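Local coordinates for single-strand DNA-binding protein (Agrobacterium tumefaciens, PDB 3BTP) that binds single-stranded DNA irrespective of sequence and mediates the nuclear uptake of transferred T-DNA strands during plant transformation, at residues D281-A284 against N285-F288; E290-R293 against A294-K298; T384-K388 against E389-W393; P409-L412 against E413-D416. All coordinates share one frame; numbering follows the deposited sequence.

Interaction 1: D281-A284 against N285-F288; sequences DAYA and NKRF
Lys286 folds back against Tyr283 at the exit of a tight reversal of the chain, and its backbone N closes that reversal with a hydrogen bond of 2.8 Å to Tyr283 O. The donor stands above the carbonyl plane, 44° out of it. Further along the lysine side chain, CB is closest to Tyr283 O (3.2 Å) and meets the tyrosine ring obliquely at CD1 (3.9 Å). CG lies between two carbonyl oxygens, 3.9 Å from Ala284 O and 4.0 Å from Tyr283 O. CD reaches the aromatic ring again at CD1 and comes within 3.8 Å of Ala282 O, an oxygen that CE also touches. Lysine and tyrosine side chains cross at about a right angle. The chain runs extended as far as CE and bends only at its last torsion (chi4 -68°), which turns NZ away from the turn toward Glu290, a long and weak ion pair. The tyrosine is set up by the preceding residues: a type I turn from Asp281 to Ala284 leads into the type II turn from Tyr283 to Lys286, and Asp281 OD1 takes the N-H of Tyr283 at 3.2 Å, an Asx turn. Asp281 OD2 is bridged to Arg277. The lysine methylenes thus pack on ring and turn carbonyls, the backbone hydrogen bond is the one polar bond between the segments, and the ammonium takes part only in a weak ion pair.

Interaction 2: E290-R293 against A294-K298; sequences EFER and AIKTK
Ile295 lies against one face of the Phe291 ring, one turn further along the same helix. Its CG1 sits 3.8 Å from the ring centroid and 18° off the ring normal, a CH-pi contact, while CD1 extends the overlap to Phe291 CZ at 3.7 Å. With CG anti to the backbone N (chi1 170°), the phenylalanine ring is carried along the helix flank to where the isoleucine can cover it. Beneath the pair, Ile295 N donates to Phe291 O at 2.9 Å, with the donor nearly along the C=O axis.

The charged ends on the other flank are looser. Glu292 OE2 and Lys296 NZ stay 4.4 Å apart, opposite charges too distant for a salt bridge, and the lysine ammonium makes a weak bond to Ser301 O instead. The stem of Lys296 is close, however: CG stands between backbone N and carbonyl carbon (chi1 44°), 3.1 Å from Glu292 O. On the exposed side, Arg293 O accepts two bonds from Thr297, one from N at 3.0 Å and one from OG1 at 3.1 Å, which reach it from opposite faces of the carbonyl plane.

The apolar stripe faces inward within the fold: Phe291 and Ile295 both rest on Ile265 of strand 263-266, and Phe291 also meets Phe332 of helix 327-335. Helix 288-299 is thereby packed on the antiparallel sheet that contains strands 263-266 and 304-308, with helix 327-335 beside it.

Interaction 3: T384-K388 against E389-W393; sequences TQALK and EGKLW
Glu389 follows directly on the last helical residue, and its N-H is shared between Gln385 O at 3.3 Å and, weakly, Ala386 O. Its CG and CD fold back beside Gln385 O, CG at 3.4 Å. Gly390 then takes a positive phi (88°), the reversal that ends the helix. Its N reaches Leu387 O at 3.1 Å from well above the carbonyl plane, 72° out of it, and its backbone angles suit glycine, which has no side chain to crowd the preceding carbonyl. Lys391 completes the Schellman motif by donating from N to Ala386 O at 2.9 Å. The bends at chi2 and chi4 of its side chain return NZ to Glu389 OE1, a salt bridge of 3.0 Å in which NZ stands above the carboxylate plane and which ties together the two residues flanking the glycine. Leu392 supplies the apolar part of the cap: its CD1 packs on Ala386 CB at 3.8 Å, and its CB is 4.3 Å from Leu387 CD2. Trp393 leads away from the helix, and its ring meets that of His438.

On the inner flank of helix 382-388, Leu387 packs on Leu374 of helix 371-377 and on Leu429 and Met433 of a loop, while the ammonium of Lys388 bonds to Gly428 O. The capped end thus lies beside helix 371-377, and the chain leaving it runs on toward strand 396-399 of the barrel.

Interaction 4: P409-L412 against E413-D416; sequences PSRL and EYSD
Arg411 and Tyr414 run side by side and point the same way, but their flat ends do not stack: guanidinium and ring planes stand 86° apart. The approach is through Arg411 NH1, 3.8 Å from Tyr414 CD2 and oblique to the ring. Bends at chi2 (54°) and chi3 (64°) curl the arginine chain so that this nitrogen comes over to the tyrosine.

A second pair is also aligned side by side: Leu412 CD1 lies 4.0 Å from Asp416 CB. The carboxylate leads away from the leucine, and OD1 forms a salt bridge with Arg401, while the same oxygen accepts the backbone N-H of His419. Two of the backbone bonds are short and nearly straight: Glu413 N reaches Pro409 O at 2.7 Å, and Tyr414 N reaches Ser410 O at 2.8 Å. Asp416 N closes the last turn on Leu412 O at 2.9 Å through a more bent bond.

Leu412 faces inward, against Val398 and Met407 of the barrel strands and Phe420 of helix 417-427. A proline opens this short alpha-helix, and Asp416 both ends it and serves as N-cap of the next, the pattern of a helix-to-helix junction in which one aspartate links two helices.

From the N terminus, the chain forms the two turns of interaction 1 after strand 272-275 and passes straight into helix 288-299, which holds interaction 2. These neighbours touch, Tyr283 OH lying 3.3 Å from Ala294 CB, so the entry loop packs on the helix it precedes. Interaction 3 then ends helix 382-388 before barrel strand 396-399, and interaction 4 spans helix 409-415 beyond strand 405-407. These two meet where Trp393 O approaches Pro409 CD at 4.2 Å. All four contacts are local and follow in series, without nesting or crossing. The pairs stay apart: centres of interactions 2 and 3 are about 35 Å from each other, one pair beside a four-stranded sheet, the other beside the barrel.

Interaction 1: D281-A284 against N285-F288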
loop_
_atom_site.group_PDB
_atom_site.type_symbol
_atom_site.label_atom_id
_atom_site.label_comp_id
_atom_site.label_asym_id
_atom_site.label_seq_id
_atom_site.Cartn_x
_atom_site.Cartn_y
_atom_site.Cartn_z
ATOM N N ASP A 281 10.439 -15.451 20.927
ATOM C CA ASP A 281 10.793 -16.552 20.011
ATOM C C ASP A 281 12.212 -16.405 19.504
ATOM O O ASP A 281 12.901 -15.475 19.897
ATOM C CB ASP A 281 9.754 -16.741 18.863
ATOM C CG ASP A 281 9.575 -15.466 17.959
ATOM O OD1 ASP A 281 10.434 -14.567 17.935
ATOM O OD2 ASP A 281 8.536 -15.360 17.274
ATOM N N ALA A 282 12.663 -17.333 18.660
ATOM C CA ALA A 282 14.042 -17.281 18.124
ATOM C C ALA A 282 14.425 -15.909 17.513
ATOM O O ALA A 282 15.629 -15.581 17.461
ATOM C CB ALA A 282 14.318 -18.439 17.129
ATOM N N TYR A 283 13.431 -15.090 17.099
ATOM C CA TYR A 283 13.745 -13.732 16.616
ATOM C C TYR A 283 13.375 -12.593 17.572
ATOM O O TYR A 283 13.306 -11.439 17.129
ATOM C CB TYR A 283 13.170 -13.464 15.197
ATOM C CG TYR A 283 13.938 -14.199 14.109
ATOM C CD1 TYR A 283 14.956 -13.563 13.376
ATOM C CD2 TYR A 283 13.688 -15.550 13.867
ATOM C CE1 TYR A 283 15.681 -14.245 12.432
ATOM C CE2 TYR A 283 14.412 -16.247 12.941
ATOM C CZ TYR A 283 15.394 -15.603 12.222
ATOM O OH TYR A 283 16.050 -16.359 11.278
ATOM N N ALA A 284 13.100 -12.873 18.842
ATOM C CA ALA A 284 12.828 -11.770 19.779
ATOM C C ALA A 284 13.877 -10.619 19.719
ATOM O O ALA A 284 15.103 -10.849 19.782
ATOM C CB ALA A 284 12.667 -12.280 21.212
ATOM N N ASN A 285 13.366 -9.395 19.549
ATOM C CA ASN A 285 14.153 -8.178 19.386
ATOM C C ASN A 285 15.168 -8.240 18.220
ATOM O O ASN A 285 16.086 -7.425 18.159
ATOM C CB ASN A 285 14.758 -7.728 20.737
ATOM C CG ASN A 285 13.674 -7.616 21.877
ATOM O OD1 ASN A 285 13.599 -8.484 22.753
ATOM N ND2 ASN A 285 12.811 -6.581 21.818
ATOM N N LYS A 286 14.967 -9.185 17.293
ATOM C CA LYS A 286 15.681 -9.248 16.016
ATOM C C LYS A 286 14.857 -8.627 14.858
ATOM O O LYS A 286 13.607 -8.683 14.856
ATOM C CB LYS A 286 16.064 -10.683 15.691
ATOM C CG LYS A 286 17.220 -11.258 16.542
ATOM C CD LYS A 286 17.676 -12.661 16.027
ATOM C CE LYS A 286 18.732 -13.357 16.979
ATOM N NZ LYS A 286 20.105 -12.631 16.980
ATOM N N ARG A 287 15.552 -8.071 13.866
ATOM C CA ARG A 287 14.917 -7.213 12.862
ATOM C C ARG A 287 14.353 -8.074 11.751
ATOM O O ARG A 287 14.910 -9.148 11.466
ATOM C CB ARG A 287 15.891 -6.201 12.273
ATOM C CG ARG A 287 16.377 -5.144 13.261
ATOM C CD ARG A 287 15.568 -3.884 13.151
ATOM N NE ARG A 287 15.852 -2.898 14.207
ATOM C CZ ARG A 287 15.323 -1.670 14.252
ATOM N NH1 ARG A 287 14.482 -1.234 13.283
ATOM N NH2 ARG A 287 15.622 -0.875 15.281
ATOM N N PHE A 288 13.282 -7.597 11.108
ATOM C CA PHE A 288 12.717 -8.323 9.991
ATOM C C PHE A 288 13.798 -8.712 8.957
ATOM O O PHE A 288 13.807 -9.857 8.498
ATOM C CB PHE A 288 11.592 -7.573 9.292
ATOM C CG PHE A 288 11.138 -8.262 8.026
ATOM C CD1 PHE A 288 10.415 -9.442 8.086
ATOM C CD2 PHE A 288 11.469 -7.743 6.776
ATOM C CE1 PHE A 288 10.027 -10.104 6.909
ATOM C CE2 PHE A 288 11.083 -8.386 5.591
ATOM C CZ PHE A 288 10.351 -9.560 5.653
#

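Interaction 2: E290-R293 against A294-K298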
loop_
_atom_site.group_PDB
_atom_site.type_symbol
_atom_site.label_atom_id
_atom_site.label_comp_id
_atom_site.label_asym_id
_atom_site.label_seq_id
_atom_site.Cartn_x
_atom_site.Cartn_y
_atom_site.Cartn_z
ATOM N N GLU A 290 16.888 -9.464 9.201
ATOM C CA GLU A 290 17.583 -10.696 9.603
ATOM C C GLU A 290 16.761 -11.971 9.311
ATOM O O GLU A 290 17.295 -12.994 8.881
ATOM C CB GLU A 290 17.926 -10.604 11.101
ATOM C CG GLU A 290 18.945 -11.613 11.551
ATOM C CD GLU A 290 19.468 -11.265 12.948
ATOM O OE1 GLU A 290 19.417 -10.048 13.309
ATOM O OE2 GLU A 290 19.893 -12.203 13.659
ATOM N N PHE A 291 15.465 -11.915 9.611
ATOM C CA PHE A 291 14.617 -13.079 9.335
ATOM C C PHE A 291 14.655 -13.323 7.846
ATOM O O PHE A 291 14.846 -14.419 7.389
ATOM C CB PHE A 291 13.204 -12.834 9.877
ATOM C CG PHE A 291 12.183 -13.852 9.439
ATOM C CD1 PHE A 291 12.108 -15.115 10.068
ATOM C CD2 PHE A 291 11.304 -13.557 8.379
ATOM C CE1 PHE A 291 11.158 -16.067 9.665
ATOM C CE2 PHE A 291 10.345 -14.466 7.987
ATOM C CZ PHE A 291 10.261 -15.754 8.622
ATOM N N GLU A 292 14.489 -12.240 7.108
ATOM C CA GLU A 292 14.473 -12.202 5.682
ATOM C C GLU A 292 15.748 -12.866 5.070
ATOM O O GLU A 292 15.657 -13.688 4.134
ATOM C CB GLU A 292 14.337 -10.748 5.250
ATOM C CG GLU A 292 14.617 -10.553 3.806
ATOM C CD GLU A 292 14.100 -9.238 3.274
ATOM O OE1 GLU A 292 14.279 -8.188 3.945
ATOM O OE2 GLU A 292 13.517 -9.246 2.164
ATOM N N ARG A 293 16.913 -12.508 5.601
ATOM C CA ARG A 293 18.181 -13.073 5.118
ATOM C C ARG A 293 18.355 -14.563 5.393
ATOM O O ARG A 293 18.864 -15.263 4.584
ATOM C CB ARG A 293 19.363 -12.255 5.617
ATOM C CG ARG A 293 19.624 -11.090 4.670
ATOM C CD ARG A 293 20.694 -10.090 5.218
ATOM N NE ARG A 293 20.478 -9.756 6.633
ATOM C CZ ARG A 293 21.360 -10.018 7.599
ATOM N NH1 ARG A 293 22.539 -10.573 7.283
ATOM N NH2 ARG A 293 21.089 -9.695 8.870
ATOM N N ALA A 294 17.835 -15.033 6.504
ATOM C CA ALA A 294 17.861 -16.438 6.871
ATOM C C ALA A 294 16.831 -17.228 6.049
ATOM O O ALA A 294 16.987 -18.442 5.793
ATOM C CB ALA A 294 17.593 -16.563 8.370
ATOM N N ILE A 295 15.763 -16.546 5.629
ATOM C CA ILE A 295 14.809 -17.186 4.757
ATOM C C ILE A 295 15.428 -17.350 3.380
ATOM O O ILE A 295 15.236 -18.339 2.721
ATOM C CB ILE A 295 13.473 -16.391 4.659
ATOM C CG1 ILE A 295 12.690 -16.444 5.980
ATOM C CG2 ILE A 295 12.633 -16.862 3.425
ATOM C CD1 ILE A 295 12.286 -17.804 6.366
ATOM N N LYS A 296 16.123 -16.358 2.886
ATOM C CA LYS A 296 16.554 -16.530 1.529
ATOM C C LYS A 296 17.819 -17.419 1.399
ATOM O O LYS A 296 17.976 -18.162 0.429
ATOM C CB LYS A 296 16.568 -15.224 0.757
ATOM C CG LYS A 296 17.129 -14.104 1.451
ATOM C CD LYS A 296 17.067 -12.947 0.519
ATOM C CE LYS A 296 15.650 -12.692 0.133
ATOM N NZ LYS A 296 15.711 -11.604 -0.860
ATOM N N THR A 297 18.635 -17.421 2.448
ATOM C CA THR A 297 19.634 -18.456 2.628
ATOM C C THR A 297 19.095 -19.892 2.617
ATOM O O THR A 297 19.566 -20.720 1.831
ATOM C CB THR A 297 20.441 -18.175 3.866
ATOM O OG1 THR A 297 21.191 -16.973 3.602
ATOM C CG2 THR A 297 21.353 -19.353 4.130
ATOM N N LYS A 298 18.088 -20.189 3.430
ATOM C CA LYS A 298 17.405 -21.524 3.428
ATOM C C LYS A 298 16.703 -21.946 2.096
ATOM O O LYS A 298 16.784 -23.132 1.685
ATOM C CB LYS A 298 16.374 -21.561 4.553
ATOM C CG LYS A 298 15.966 -22.934 4.936
ATOM C CD LYS A 298 15.030 -22.995 6.186
ATOM C CE LYS A 298 14.667 -24.463 6.367
ATOM N NZ LYS A 298 13.791 -24.762 7.544
#

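Interaction 3: T384-K388 against E389-W393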
loop_
_atom_site.group_PDB
_atom_site.type_symbol
_atom_site.label_atom_id
_atom_site.label_comp_id
_atom_site.label_asym_id
_atom_site.label_seq_id
_atom_site.Cartn_x
_atom_site.Cartn_y
_atom_site.Cartn_z
ATOM N N THR A 384 5.433 5.580 -15.350
ATOM C CA THR A 384 6.741 4.926 -15.159
ATOM C C THR A 384 7.548 4.913 -16.434
ATOM O O THR A 384 8.732 5.162 -16.430
ATOM C CB THR A 384 6.576 3.441 -14.741
ATOM O OG1 THR A 384 5.929 3.346 -13.483
ATOM C CG2 THR A 384 7.939 2.686 -14.678
ATOM N N GLN A 385 6.930 4.534 -17.532
ATOM C CA GLN A 385 7.694 4.390 -18.758
ATOM C C GLN A 385 8.106 5.775 -19.319
ATOM O O GLN A 385 9.215 5.924 -19.758
ATOM C CB GLN A 385 6.861 3.605 -19.762
ATOM C CG GLN A 385 6.608 2.191 -19.319
ATOM C CD GLN A 385 7.451 1.295 -20.134
ATOM O OE1 GLN A 385 8.645 1.592 -20.308
ATOM N NE2 GLN A 385 6.848 0.249 -20.755
ATOM N N ALA A 386 7.210 6.764 -19.297
ATOM C CA ALA A 386 7.617 8.152 -19.642
ATOM C C ALA A 386 8.787 8.667 -18.777
ATOM O O ALA A 386 9.730 9.297 -19.317
ATOM C CB ALA A 386 6.374 9.141 -19.565
ATOM N N LEU A 387 8.734 8.427 -17.441
ATOM C CA LEU A 387 9.835 8.826 -16.510
ATOM C C LEU A 387 11.186 8.187 -16.838
ATOM O O LEU A 387 12.227 8.824 -16.692
ATOM C CB LEU A 387 9.480 8.548 -15.031
ATOM C CG LEU A 387 8.367 9.414 -14.407
ATOM C CD1 LEU A 387 7.700 8.787 -13.152
ATOM C CD2 LEU A 387 8.814 10.818 -14.097
ATOM N N LYS A 388 11.159 6.905 -17.199
ATOM C CA LYS A 388 12.333 6.148 -17.609
ATOM C C LYS A 388 12.972 6.720 -18.857
ATOM O O LYS A 388 14.150 6.606 -19.024
ATOM C CB LYS A 388 11.992 4.669 -17.888
ATOM C CG LYS A 388 11.894 3.722 -16.627
ATOM C CD LYS A 388 13.273 3.618 -15.924
ATOM C CE LYS A 388 13.352 2.506 -14.882
ATOM N NZ LYS A 388 14.481 2.912 -13.939
ATOM N N GLU A 389 12.187 7.301 -19.748
ATOM C CA GLU A 389 12.716 7.919 -20.954
ATOM C C GLU A 389 13.106 9.394 -20.734
ATOM O O GLU A 389 13.463 10.068 -21.704
ATOM C CB GLU A 389 11.641 7.849 -22.069
ATOM C CG GLU A 389 11.239 6.412 -22.425
ATOM C CD GLU A 389 9.809 6.221 -23.093
ATOM O OE1 GLU A 389 9.004 7.175 -23.327
ATOM O OE2 GLU A 389 9.476 5.034 -23.344
ATOM N N GLY A 390 12.962 9.930 -19.514
ATOM C CA GLY A 390 13.304 11.303 -19.267
ATOM C C GLY A 390 12.212 12.304 -19.522
ATOM O O GLY A 390 12.451 13.495 -19.513
ATOM N N LYS A 391 10.996 11.839 -19.745
ATOM C CA LYS A 391 9.854 12.777 -19.922
ATOM C C LYS A 391 9.226 13.147 -18.546
ATOM O O LYS A 391 9.547 12.539 -17.517
ATOM C CB LYS A 391 8.784 12.188 -20.855
ATOM C CG LYS A 391 9.322 11.755 -22.269
ATOM C CD LYS A 391 8.578 10.502 -22.744
ATOM C CE LYS A 391 8.565 10.397 -24.233
ATOM N NZ LYS A 391 9.826 9.695 -24.633
ATOM N N LEU A 392 8.369 14.147 -18.548
ATOM C CA LEU A 392 7.630 14.570 -17.372
ATOM C C LEU A 392 8.590 15.132 -16.272
ATOM O O LEU A 392 8.239 15.132 -15.126
ATOM C CB LEU A 392 6.784 13.382 -16.834
ATOM C CG LEU A 392 5.793 12.537 -17.709
ATOM C CD1 LEU A 392 5.096 11.461 -16.907
ATOM C CD2 LEU A 392 4.751 13.400 -18.358
ATOM N N TRP A 393 9.792 15.571 -16.661
ATOM C CA TRP A 393 10.788 16.127 -15.761
ATOM C C TRP A 393 10.306 17.421 -15.145
ATOM O O TRP A 393 10.861 17.812 -14.090
ATOM C CB TRP A 393 12.126 16.401 -16.498
ATOM C CG TRP A 393 11.957 17.164 -17.803
ATOM C CD1 TRP A 393 11.907 16.605 -19.052
ATOM C CD2 TRP A 393 11.727 18.588 -18.003
ATOM N NE1 TRP A 393 11.712 17.573 -20.018
ATOM C CE2 TRP A 393 11.598 18.795 -19.412
ATOM C CE3 TRP A 393 11.704 19.705 -17.152
ATOM C CZ2 TRP A 393 11.432 20.092 -19.994
ATOM C CZ3 TRP A 393 11.500 20.987 -17.707
ATOM C CH2 TRP A 393 11.354 21.168 -19.127
#

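Interaction 4: P409-L412 against E413-D416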
loop_
_atom_site.group_PDB
_atom_site.type_symbol
_atom_site.label_atom_id
_atom_site.label_comp_id
_atom_site.label_asym_id
_atom_site.label_seq_id
_atom_site.Cartn_x
_atom_site.Cartn_y
_atom_site.Cartn_z
ATOM N N PRO A 409 15.124 18.607 -10.539
ATOM C CA PRO A 409 16.352 17.868 -10.858
ATOM C C PRO A 409 17.512 18.714 -11.426
ATOM O O PRO A 409 18.674 18.475 -11.035
ATOM C CB PRO A 409 15.861 16.805 -11.894
ATOM C CG PRO A 409 14.355 16.771 -11.689
ATOM C CD PRO A 409 13.936 18.100 -11.259
ATOM N N SER A 410 17.215 19.688 -12.306
ATOM C CA SER A 410 18.290 20.642 -12.753
ATOM C C SER A 410 18.892 21.444 -11.627
ATOM O O SER A 410 20.099 21.476 -11.471
ATOM C CB SER A 410 17.881 21.510 -13.969
ATOM O OG SER A 410 16.857 22.454 -13.637
ATOM N N ARG A 411 18.059 22.025 -10.787
ATOM C CA ARG A 411 18.565 22.705 -9.545
ATOM C C ARG A 411 19.460 21.851 -8.678
ATOM O O ARG A 411 20.467 22.336 -8.164
ATOM C CB ARG A 411 17.412 23.262 -8.737
ATOM C CG ARG A 411 17.849 24.079 -7.494
ATOM C CD ARG A 411 18.848 25.213 -7.842
ATOM N NE ARG A 411 18.226 26.217 -8.715
ATOM C CZ ARG A 411 18.869 27.289 -9.212
ATOM N NH1 ARG A 411 20.202 27.525 -8.915
ATOM N NH2 ARG A 411 18.202 28.112 -10.037
ATOM N N LEU A 412 19.134 20.553 -8.542
ATOM C CA LEU A 412 19.932 19.670 -7.698
ATOM C C LEU A 412 21.185 19.270 -8.440
ATOM O O LEU A 412 22.276 19.228 -7.875
ATOM C CB LEU A 412 19.134 18.385 -7.265
ATOM C CG LEU A 412 19.986 17.429 -6.394
ATOM C CD1 LEU A 412 20.423 18.084 -5.105
ATOM C CD2 LEU A 412 19.285 16.084 -6.069
ATOM N N GLU A 413 21.038 18.907 -9.704
ATOM C CA GLU A 413 22.221 18.684 -10.518
ATOM C C GLU A 413 23.241 19.840 -10.407
ATOM O O GLU A 413 24.447 19.606 -10.196
ATOM C CB GLU A 413 21.831 18.506 -11.978
ATOM C CG GLU A 413 22.831 17.618 -12.653
ATOM C CD GLU A 413 23.068 17.969 -14.095
ATOM O OE1 GLU A 413 22.228 18.634 -14.770
ATOM O OE2 GLU A 413 24.134 17.570 -14.572
ATOM N N TYR A 414 22.729 21.076 -10.557
ATOM C CA TYR A 414 23.517 22.260 -10.438
ATOM C C TYR A 414 24.089 22.392 -9.039
ATOM O O TYR A 414 25.284 22.512 -8.887
ATOM C CB TYR A 414 22.705 23.495 -10.774
ATOM C CG TYR A 414 23.521 24.752 -10.770
ATOM C CD1 TYR A 414 24.418 25.030 -11.818
ATOM C CD2 TYR A 414 23.409 25.688 -9.726
ATOM C CE1 TYR A 414 25.193 26.192 -11.812
ATOM C CE2 TYR A 414 24.206 26.871 -9.700
ATOM C CZ TYR A 414 25.068 27.096 -10.750
ATOM O OH TYR A 414 25.847 28.241 -10.766
ATOM N N SER A 415 23.243 22.402 -8.020
ATOM C CA SER A 415 23.716 22.806 -6.717
ATOM C C SER A 415 24.521 21.713 -5.958
ATOM O O SER A 415 25.269 22.063 -5.036
ATOM C CB SER A 415 22.556 23.377 -5.842
ATOM O OG SER A 415 21.705 22.325 -5.296
ATOM N N ASP A 416 24.355 20.433 -6.316
ATOM C CA ASP A 416 25.023 19.302 -5.646
ATOM C C ASP A 416 25.143 18.089 -6.581
ATOM O O ASP A 416 24.421 17.083 -6.405
ATOM C CB ASP A 416 24.256 18.937 -4.368
ATOM C CG ASP A 416 24.978 17.930 -3.480
ATOM O OD1 ASP A 416 25.918 17.203 -3.947
ATOM O OD2 ASP A 416 24.528 17.823 -2.292
#